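Local coordinates for protein scallop myosin (Argopecten irradians, PDB 1WDC) that binds divalent metal as the regulatory light chain of scallop muscle myosin and makes the Mg-ATPase activity of the motor dependent on calcium, at residues F34-K37 / E38-K41; P51-K54 / E55-M59; L67-T70 / M71-S74. All blocks are in the same frame, centred on the assembly; numbering follows the deposited sequence.

Contact 1: residues F34-K37 / E38-K41; sequences FVSK and EDIK. With MG (magnesium ion), chain D.
Asp39 OD2 is held between the magnesium ion, 2.3 Å away, and the backbone of Ser36, whose N lies 3.3 Å from OD2 in a weak but nearly straight hydrogen bond (168°). Aspartate suits this place because its short chain, turned with CG beside its own backbone N (chi1 -81°), brings OD2 back from the first turn of the helix to the incoming loop. Phe34 serves the metal with main chain alone: its O binds magnesium at 2.3 Å while its ring leads off elsewhere. A water is also bound to the ion, and Ser36 OG is hydrogen-bonded to that water at 2.5 Å, a second-shell contact within reach of a small hydroxyl. Ser36 also stands at the N-cap, and its O accepts from Ile40 N at 3.3 Å, nearly in line with the C=O bond. On the buried side Val35 CG1 presses on Ile40 CG1 at 3.5 Å, tighter than usual; the two branched chains cross at about a right angle and turn away from the metal. With Asp28, Asp30 and Asp32 supplying further oxygens, this is the second half of an EF-hand loop, running straight into its exiting helix.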
ATOM      1  N   PHE B  34     -28.660  36.740  -5.107  1.00 36.01           N
ATOM      2  CA  PHE B  34     -27.389  36.597  -4.413  1.00 36.12           C
ATOM      3  C   PHE B  34     -27.708  36.012  -3.071  1.00 36.66           C
ATOM      4  O   PHE B  34     -28.870  35.913  -2.682  1.00 36.97           O
ATOM      5  CB  PHE B  34     -26.680  37.938  -4.210  1.00 40.14           C
ATOM      6  CG  PHE B  34     -26.729  38.824  -5.409  1.00 48.27           C
ATOM      7  CD1 PHE B  34     -25.985  38.500  -6.547  1.00 48.60           C
ATOM      8  CD2 PHE B  34     -27.726  39.805  -5.513  1.00 48.11           C
ATOM      9  CE1 PHE B  34     -26.251  39.111  -7.781  1.00 48.88           C
ATOM     10  CE2 PHE B  34     -27.996  40.413  -6.734  1.00 48.49           C
ATOM     11  CZ  PHE B  34     -27.258  40.058  -7.876  1.00 47.57           C
ATOM     12  N   VAL B  35     -26.699  35.424  -2.459  1.00 34.37           N
ATOM     13  CA  VAL B  35     -26.885  34.837  -1.152  1.00 31.92           C
ATOM     14  C   VAL B  35     -26.136  35.785  -0.192  1.00 32.68           C
ATOM     15  O   VAL B  35     -25.017  36.215  -0.498  1.00 33.56           O
ATOM     16  CB  VAL B  35     -26.356  33.327  -1.146  1.00 29.58           C
ATOM     17  CG1 VAL B  35     -26.284  32.775   0.259  1.00 23.38           C
ATOM     18  CG2 VAL B  35     -27.286  32.449  -1.968  1.00 20.11           C
ATOM     19  N   SER B  36     -26.860  36.316   0.803  1.00 33.47           N
ATOM     20  CA  SER B  36     -26.275  37.210   1.838  1.00 33.87           C
ATOM     21  C   SER B  36     -26.053  36.487   3.176  1.00 31.84           C
ATOM     22  O   SER B  36     -26.531  35.366   3.365  1.00 33.12           O
ATOM     23  CB  SER B  36     -27.193  38.405   2.052  1.00 30.12           C
ATOM     24  OG  SER B  36     -28.549  37.983   2.088  1.00 28.86           O
ATOM     25  N   LYS B  37     -25.443  37.163   4.142  1.00 31.49           N
ATOM     26  CA  LYS B  37     -25.291  36.547   5.452  1.00 34.01           C
ATOM     27  C   LYS B  37     -26.662  36.317   6.063  1.00 32.90           C
ATOM     28  O   LYS B  37     -26.878  35.335   6.758  1.00 36.87           O
ATOM     29  CB  LYS B  37     -24.429  37.399   6.402  1.00 36.56           C
ATOM     30  CG  LYS B  37     -24.125  36.701   7.745  1.00 40.78           C
ATOM     31  CD  LYS B  37     -22.958  37.307   8.498  1.00 39.44           C
ATOM     32  CE  LYS B  37     -23.316  38.651   9.077  1.00 45.32           C
ATOM     33  NZ  LYS B  37     -22.123  39.355   9.683  1.00 50.23           N
ATOM     34  N   GLU B  38     -27.617  37.139   5.659  1.00 33.20           N
ATOM     35  CA  GLU B  38     -28.948  37.121   6.219  1.00 29.89           C
ATOM     36  C   GLU B  38     -29.711  35.911   5.715  1.00 27.21           C
ATOM     37  O   GLU B  38     -30.543  35.386   6.420  1.00 29.58           O
ATOM     38  CB  GLU B  38     -29.691  38.409   5.821  1.00 32.63           C
ATOM     39  CG  GLU B  38     -29.203  39.683   6.506  1.00 35.74           C
ATOM     40  CD  GLU B  38     -27.824  40.153   6.037  1.00 40.65           C
ATOM     41  OE1 GLU B  38     -27.612  40.227   4.802  1.00 41.39           O
ATOM     42  OE2 GLU B  38     -26.978  40.509   6.910  1.00 40.28           O
ATOM     43  N   ASP B  39     -29.530  35.576   4.440  1.00 30.84           N
ATOM     44  CA  ASP B  39     -30.199  34.426   3.802  1.00 31.14           C
ATOM     45  C   ASP B  39     -29.749  33.087   4.399  1.00 30.05           C
ATOM     46  O   ASP B  39     -30.562  32.217   4.707  1.00 29.98           O
ATOM     47  CB  ASP B  39     -29.855  34.371   2.327  1.00 32.13           C
ATOM     48  CG  ASP B  39     -30.672  35.307   1.488  1.00 33.79           C
ATOM     49  OD1 ASP B  39     -31.862  35.587   1.772  1.00 34.50           O
ATOM     50  OD2 ASP B  39     -30.107  35.690   0.469  1.00 33.52           O
ATOM     51  N   ILE B  40     -28.440  32.867   4.327  1.00 30.26           N
ATOM     52  CA  ILE B  40     -27.787  31.765   5.021  1.00 27.22           C
ATOM     53  C   ILE B  40     -28.291  31.579   6.462  1.00 25.89           C
ATOM     54  O   ILE B  40     -28.562  30.456   6.861  1.00 31.26           O
ATOM     55  CB  ILE B  40     -26.263  31.988   5.016  1.00 26.35           C
ATOM     56  CG1 ILE B  40     -25.736  31.940   3.598  1.00 25.81           C
ATOM     57  CG2 ILE B  40     -25.548  30.927   5.831  1.00 24.34           C
ATOM     58  CD1 ILE B  40     -24.289  32.238   3.577  1.00 29.78           C
ATOM     59  N   LYS B  41     -28.390  32.663   7.246  1.00 28.47           N
ATOM     60  CA  LYS B  41     -28.936  32.628   8.616  1.00 23.89           C
ATOM     61  C   LYS B  41     -30.412  32.266   8.648  1.00 26.70           C
ATOM     62  O   LYS B  41     -30.810  31.404   9.424  1.00 31.06           O
ATOM     63  CB  LYS B  41     -28.760  33.966   9.318  1.00 24.30           C
ATOM     64  CG  LYS B  41     -29.325  34.050  10.746  1.00 24.85           C
ATOM     65  CD  LYS B  41     -28.642  35.195  11.530  1.00 31.89           C
ATOM     66  CE  LYS B  41     -29.312  35.504  12.872  1.00 34.47           C
ATOM     67  NZ  LYS B  41     -30.802  35.604  12.730  1.00 42.19           N
TER
HETATM   68 MG    MG D 502     -30.626  36.856  -1.456  1.00 25.62          MG
HETATM   69  O   HOH W   1     -29.478  38.542  -0.163  1.00 32.94           O

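Contact 2: residues P51-K54 / E55-M59; sequences PDDK and ELTAM
The peptide carbonyl of Asp53 is approached from opposite faces of its plane by two donors of Thr57: the backbone N stands 39° above the plane at 3.0 Å from Asp53 O, and the hydroxyl OG1 lies 2.9 Å from the same oxygen, tilted the other way. Threonine can do this because its OG1, anti to its own carbonyl carbon (chi1 -77°), folds back along the helix to the preceding turn. Asp52 O, by contrast, receives Leu56 N in its carbonyl plane. The carboxylate of Asp52, the N-cap residue, turns over the first turn, where OD2 takes a weak hydrogen bond of 3.2 Å from Lys54 N; an acidic cap is likely to be favourable at the positive end of the helix dipole. The Asp52 and Glu55 carboxylates lie near each other, although the placing of Asp52 OD1 is doubtful. The apolar side is built by Pro51 and Leu56, which cross at about a right angle with Pro51 CG only 3.3 Å from Leu56 CD2, a tight contact, while the other methyl of Leu56 lies against the Asp53 carboxylate. Helix 53-60 rests here against helix 37-47: Leu56 and Met59 pack on Ile40, Pro51 touches Ser44, and Lys37 reaches across to a salt bridge with Asp53.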
ATOM      1  N   PRO B  51     -25.165  28.111  12.326  1.00 29.30           N
ATOM      2  CA  PRO B  51     -23.779  28.334  12.742  1.00 29.90           C
ATOM      3  C   PRO B  51     -23.622  29.715  13.332  1.00 33.18           C
ATOM      4  O   PRO B  51     -24.383  30.620  13.006  1.00 35.22           O
ATOM      5  CB  PRO B  51     -23.000  28.189  11.447  1.00 30.61           C
ATOM      6  CG  PRO B  51     -23.964  28.627  10.393  1.00 28.90           C
ATOM      7  CD  PRO B  51     -25.314  28.178  10.856  1.00 22.93           C
ATOM      8  N   ASP B  52     -22.603  29.910  14.153  1.00 41.68           N
ATOM      9  CA  ASP B  52     -22.396  31.226  14.767  1.00 46.53           C
ATOM     10  C   ASP B  52     -21.958  32.273  13.732  1.00 47.91           C
ATOM     11  O   ASP B  52     -21.477  31.934  12.653  1.00 47.34           O
ATOM     12  CB  ASP B  52     -21.427  31.101  15.963  1.00 49.30           C
ATOM     13  CG  ASP B  52     -20.090  31.742  15.721  1.00 52.85           C
ATOM     14  OD1 ASP B  52     -19.231  31.108  15.081  1.00 56.23           O
ATOM     15  OD2 ASP B  52     -19.865  32.843  16.263  1.00 59.75           O
ATOM     16  N   ASP B  53     -22.343  33.519  13.972  1.00 50.63           N
ATOM     17  CA  ASP B  53     -22.221  34.553  12.960  1.00 52.61           C
ATOM     18  C   ASP B  53     -20.764  34.846  12.597  1.00 51.11           C
ATOM     19  O   ASP B  53     -20.483  35.411  11.534  1.00 47.92           O
ATOM     20  CB  ASP B  53     -22.927  35.833  13.428  1.00 61.84           C
ATOM     21  CG  ASP B  53     -23.257  36.791  12.271  1.00 67.56           C
ATOM     22  OD1 ASP B  53     -22.393  37.655  11.964  1.00 70.35           O
ATOM     23  OD2 ASP B  53     -24.385  36.709  11.712  1.00 66.05           O
ATOM     24  N   LYS B  54     -19.834  34.423  13.452  1.00 48.58           N
ATOM     25  CA  LYS B  54     -18.430  34.439  13.072  1.00 47.44           C
ATOM     26  C   LYS B  54     -18.217  33.502  11.884  1.00 45.99           C
ATOM     27  O   LYS B  54     -17.550  33.886  10.916  1.00 45.47           O
ATOM     28  CB  LYS B  54     -17.552  34.019  14.252  1.00 51.10           C
ATOM     29  CG  LYS B  54     -17.534  35.037  15.408  1.00 61.03           C
ATOM     30  CD  LYS B  54     -16.556  34.640  16.540  1.00 65.75           C
ATOM     31  CE  LYS B  54     -15.192  35.356  16.431  1.00 67.80           C
ATOM     32  NZ  LYS B  54     -14.236  35.070  17.570  1.00 68.93           N
ATOM     33  N   GLU B  55     -18.911  32.348  11.917  1.00 44.83           N
ATOM     34  CA  GLU B  55     -18.834  31.293  10.894  1.00 38.90           C
ATOM     35  C   GLU B  55     -19.576  31.647   9.628  1.00 37.53           C
ATOM     36  O   GLU B  55     -19.192  31.204   8.560  1.00 38.12           O
ATOM     37  CB  GLU B  55     -19.411  29.987  11.406  1.00 40.19           C
ATOM     38  CG  GLU B  55     -18.831  29.500  12.717  1.00 48.55           C
ATOM     39  CD  GLU B  55     -17.463  28.841  12.572  1.00 53.44           C
ATOM     40  OE1 GLU B  55     -17.263  28.082  11.592  1.00 56.65           O
ATOM     41  OE2 GLU B  55     -16.600  29.056  13.463  1.00 55.59           O
ATOM     42  N   LEU B  56     -20.692  32.361   9.764  1.00 35.23           N
ATOM     43  CA  LEU B  56     -21.434  32.889   8.615  1.00 36.56           C
ATOM     44  C   LEU B  56     -20.593  33.929   7.875  1.00 37.93           C
ATOM     45  O   LEU B  56     -20.642  34.053   6.648  1.00 39.59           O
ATOM     46  CB  LEU B  56     -22.735  33.568   9.074  1.00 39.05           C
ATOM     47  CG  LEU B  56     -23.783  32.847   9.939  1.00 42.11           C
ATOM     48  CD1 LEU B  56     -24.837  33.848  10.384  1.00 40.40           C
ATOM     49  CD2 LEU B  56     -24.429  31.698   9.169  1.00 40.72           C
ATOM     50  N   THR B  57     -19.966  34.797   8.656  1.00 40.47           N
ATOM     51  CA  THR B  57     -19.129  35.856   8.114  1.00 39.97           C
ATOM     52  C   THR B  57     -18.141  35.194   7.214  1.00 37.16           C
ATOM     53  O   THR B  57     -18.120  35.450   6.024  1.00 41.78           O
ATOM     54  CB  THR B  57     -18.346  36.594   9.222  1.00 39.47           C
ATOM     55  OG1 THR B  57     -19.231  37.486   9.913  1.00 40.91           O
ATOM     56  CG2 THR B  57     -17.169  37.373   8.625  1.00 37.62           C
ATOM     57  N   ALA B  58     -17.493  34.182   7.758  1.00 35.23           N
ATOM     58  CA  ALA B  58     -16.364  33.574   7.106  1.00 37.01           C
ATOM     59  C   ALA B  58     -16.685  32.759   5.825  1.00 37.79           C
ATOM     60  O   ALA B  58     -15.921  32.813   4.861  1.00 44.06           O
ATOM     61  CB  ALA B  58     -15.593  32.748   8.119  1.00 36.28           C
ATOM     62  N   MET B  59     -17.823  32.067   5.760  1.00 37.46           N
ATOM     63  CA  MET B  59     -18.120  31.297   4.553  1.00 33.14           C
ATOM     64  C   MET B  59     -18.510  32.207   3.396  1.00 36.67           C
ATOM     65  O   MET B  59     -18.380  31.831   2.230  1.00 36.40           O
ATOM     66  CB  MET B  59     -19.196  30.222   4.817  1.00 34.59           C
ATOM     67  CG  MET B  59     -20.551  30.706   5.278  1.00 27.19           C
ATOM     68  SD  MET B  59     -21.614  29.432   6.040  1.00 27.86           S
ATOM     69  CE  MET B  59     -22.635  29.076   4.689  1.00 20.89           C
TER

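Contact 3: residues L67-T70 / M71-S74; sequences LNFT and MFLS
An N-terminal helix cap joins Asn68 to Met71 where helix 69-79 begins: Asn68 OD1 accepts from Met71 N at 3.1 Å, with an N-H...O angle of 156°. Asparagine suits the place because its short amide, set between its own backbone N and carbonyl carbon (chi1 65°), can bend back over the first turn and offer an oxygen to an N-H that otherwise has only a weak bond, to Asn68 O, within 67-74. Behind the cap, Asn68 O takes Phe72 N in its carbonyl plane, and Phe69 O takes Leu73 N at 2.7 Å, almost straight. Before the cap comes Leu67, whose CD1 presses on Met71 CG at 3.5 Å; the two chains cross at about a right angle, and the flexible methionine, bent at chi2 and chi3, leads on toward Ala63 and Pro64. The placing fits the EF-hand pair of this lobe: Leu67 is joined by backbone hydrogen bonding to Val35 of the metal-binding loop, as paired EF-hand loops usually are, and helix 69-79 then packs against helix 14-27. Phe69 has CG anti to the backbone N (chi1 -173°), which carries the ring over toward Phe72 and Leu73. Phe72 CD2 meets the edge of that ring, 3.6 Å from Phe69 CE1, and the two rings meet rim to rim. Leu73 CD2 comes obliquely to 3.4 Å from Phe69 CZ, and Leu73 CB lies over one face, offset toward the rim. The ring also makes a cation-pi contact with Lys21 of helix 14-27. A serine in place of Phe69 would probably open a gap beside Phe72 and Leu73 and leave Lys21 without its cation-pi partner. Deeper in, Phe72 sets its own ring edge-to-face with Phe24 of helix 14-27.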
ATOM      1  N   LEU B  67     -22.349  37.047  -4.490  1.00 36.23           N
ATOM      2  CA  LEU B  67     -22.664  35.623  -4.470  1.00 33.60           C
ATOM      3  C   LEU B  67     -23.933  35.273  -5.221  1.00 32.43           C
ATOM      4  O   LEU B  67     -24.930  34.873  -4.631  1.00 32.19           O
ATOM      5  CB  LEU B  67     -22.740  35.130  -3.024  1.00 36.00           C
ATOM      6  CG  LEU B  67     -22.552  33.648  -2.654  1.00 34.70           C
ATOM      7  CD1 LEU B  67     -21.731  32.918  -3.668  1.00 29.72           C
ATOM      8  CD2 LEU B  67     -21.887  33.592  -1.274  1.00 33.91           C
ATOM      9  N   ASN B  68     -23.877  35.419  -6.541  1.00 34.25           N
ATOM     10  CA  ASN B  68     -24.901  34.866  -7.419  1.00 35.74           C
ATOM     11  C   ASN B  68     -24.618  33.380  -7.712  1.00 34.80           C
ATOM     12  O   ASN B  68     -23.674  32.811  -7.187  1.00 31.31           O
ATOM     13  CB  ASN B  68     -25.011  35.708  -8.721  1.00 38.18           C
ATOM     14  CG  ASN B  68     -23.745  35.666  -9.600  1.00 41.73           C
ATOM     15  OD1 ASN B  68     -22.745  35.001  -9.277  1.00 44.83           O
ATOM     16  ND2 ASN B  68     -23.804  36.360 -10.738  1.00 39.55           N
ATOM     17  N   PHE B  69     -25.483  32.732  -8.473  1.00 33.90           N
ATOM     18  CA  PHE B  69     -25.280  31.317  -8.751  1.00 37.70           C
ATOM     19  C   PHE B  69     -23.920  30.997  -9.391  1.00 39.18           C
ATOM     20  O   PHE B  69     -23.277  30.018  -9.033  1.00 41.77           O
ATOM     21  CB  PHE B  69     -26.399  30.781  -9.627  1.00 37.58           C
ATOM     22  CG  PHE B  69     -26.342  29.301  -9.814  1.00 42.54           C
ATOM     23  CD1 PHE B  69     -26.024  28.475  -8.749  1.00 42.87           C
ATOM     24  CD2 PHE B  69     -26.484  28.746 -11.078  1.00 45.75           C
ATOM     25  CE1 PHE B  69     -25.832  27.124  -8.931  1.00 41.33           C
ATOM     26  CE2 PHE B  69     -26.293  27.388 -11.271  1.00 47.23           C
ATOM     27  CZ  PHE B  69     -25.963  26.575 -10.190  1.00 44.30           C
ATOM     28  N   THR B  70     -23.457  31.859 -10.285  1.00 35.35           N
ATOM     29  CA  THR B  70     -22.237  31.597 -11.029  1.00 33.32           C
ATOM     30  C   THR B  70     -21.041  31.518 -10.085  1.00 34.52           C
ATOM     31  O   THR B  70     -20.164  30.653 -10.220  1.00 35.98           O
ATOM     32  CB  THR B  70     -22.022  32.704 -12.087  1.00 30.28           C
ATOM     33  OG1 THR B  70     -22.881  32.454 -13.191  1.00 34.56           O
ATOM     34  CG2 THR B  70     -20.651  32.713 -12.602  1.00 28.24           C
ATOM     35  N   MET B  71     -21.034  32.396  -9.093  1.00 32.06           N
ATOM     36  CA  MET B  71     -19.977  32.409  -8.104  1.00 31.14           C
ATOM     37  C   MET B  71     -20.191  31.228  -7.106  1.00 31.11           C
ATOM     38  O   MET B  71     -19.210  30.660  -6.588  1.00 27.55           O
ATOM     39  CB  MET B  71     -19.997  33.777  -7.423  1.00 29.69           C
ATOM     40  CG  MET B  71     -19.396  33.842  -6.061  1.00 34.38           C
ATOM     41  SD  MET B  71     -17.663  33.964  -6.191  1.00 40.63           S
ATOM     42  CE  MET B  71     -17.504  34.488  -7.902  1.00 51.35           C
ATOM     43  N   PHE B  72     -21.452  30.787  -6.976  1.00 28.30           N
ATOM     44  CA  PHE B  72     -21.856  29.690  -6.074  1.00 31.58           C
ATOM     45  C   PHE B  72     -21.344  28.352  -6.610  1.00 31.67           C
ATOM     46  O   PHE B  72     -20.839  27.517  -5.876  1.00 32.66           O
ATOM     47  CB  PHE B  72     -23.395  29.628  -5.973  1.00 25.44           C
ATOM     48  CG  PHE B  72     -23.926  28.507  -5.074  1.00 27.50           C
ATOM     49  CD1 PHE B  72     -24.027  28.684  -3.691  1.00 29.07           C
ATOM     50  CD2 PHE B  72     -24.432  27.335  -5.616  1.00 23.22           C
ATOM     51  CE1 PHE B  72     -24.634  27.707  -2.876  1.00 31.00           C
ATOM     52  CE2 PHE B  72     -25.038  26.361  -4.816  1.00 24.36           C
ATOM     53  CZ  PHE B  72     -25.140  26.546  -3.444  1.00 24.35           C
ATOM     54  N   LEU B  73     -21.791  28.062  -7.812  1.00 32.67           N
ATOM     55  CA  LEU B  73     -21.311  26.945  -8.581  1.00 36.53           C
ATOM     56  C   LEU B  73     -19.805  26.826  -8.473  1.00 36.92           C
ATOM     57  O   LEU B  73     -19.281  25.751  -8.173  1.00 38.12           O
ATOM     58  CB  LEU B  73     -21.710  27.172 -10.023  1.00 38.91           C
ATOM     59  CG  LEU B  73     -21.964  25.973 -10.921  1.00 45.94           C
ATOM     60  CD1 LEU B  73     -22.399  24.721 -10.142  1.00 41.44           C
ATOM     61  CD2 LEU B  73     -23.017  26.430 -11.904  1.00 45.84           C
ATOM     62  N   SER B  74     -19.132  27.960  -8.645  1.00 35.97           N
ATOM     63  CA  SER B  74     -17.678  28.006  -8.731  1.00 33.60           C
ATOM     64  C   SER B  74     -16.937  27.674  -7.437  1.00 33.68           C
ATOM     65  O   SER B  74     -15.871  27.068  -7.503  1.00 34.03           O
ATOM     66  CB  SER B  74     -17.216  29.364  -9.255  1.00 30.76           C
ATOM     67  OG  SER B  74     -16.038  29.779  -8.566  1.00 35.13           O
TER

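All three contacts open a helix, each with a polar residue at the N-cap: Ser36, Asp52 and Asn68. Contacts 1 and 3 are partly buried, whereas contact 2 lies at the surface, and the chemistry follows. Contact 1 gives a main-chain and a carboxylate oxygen to the metal, contact 2 is mostly carboxylates and backbone bonds, and contact 3 is largely apolar and aromatic. Contact 1 touches both of the others. Its helix 37-47 is joined to helix 53-60 by both apolar packing and a salt bridge, and its loop meets contact 3 through backbone pairing of Val35 with Leu67 and through Phe34 on Asn68. Contacts 2 and 3 do not touch, their nearest atoms lying about 5 Å apart.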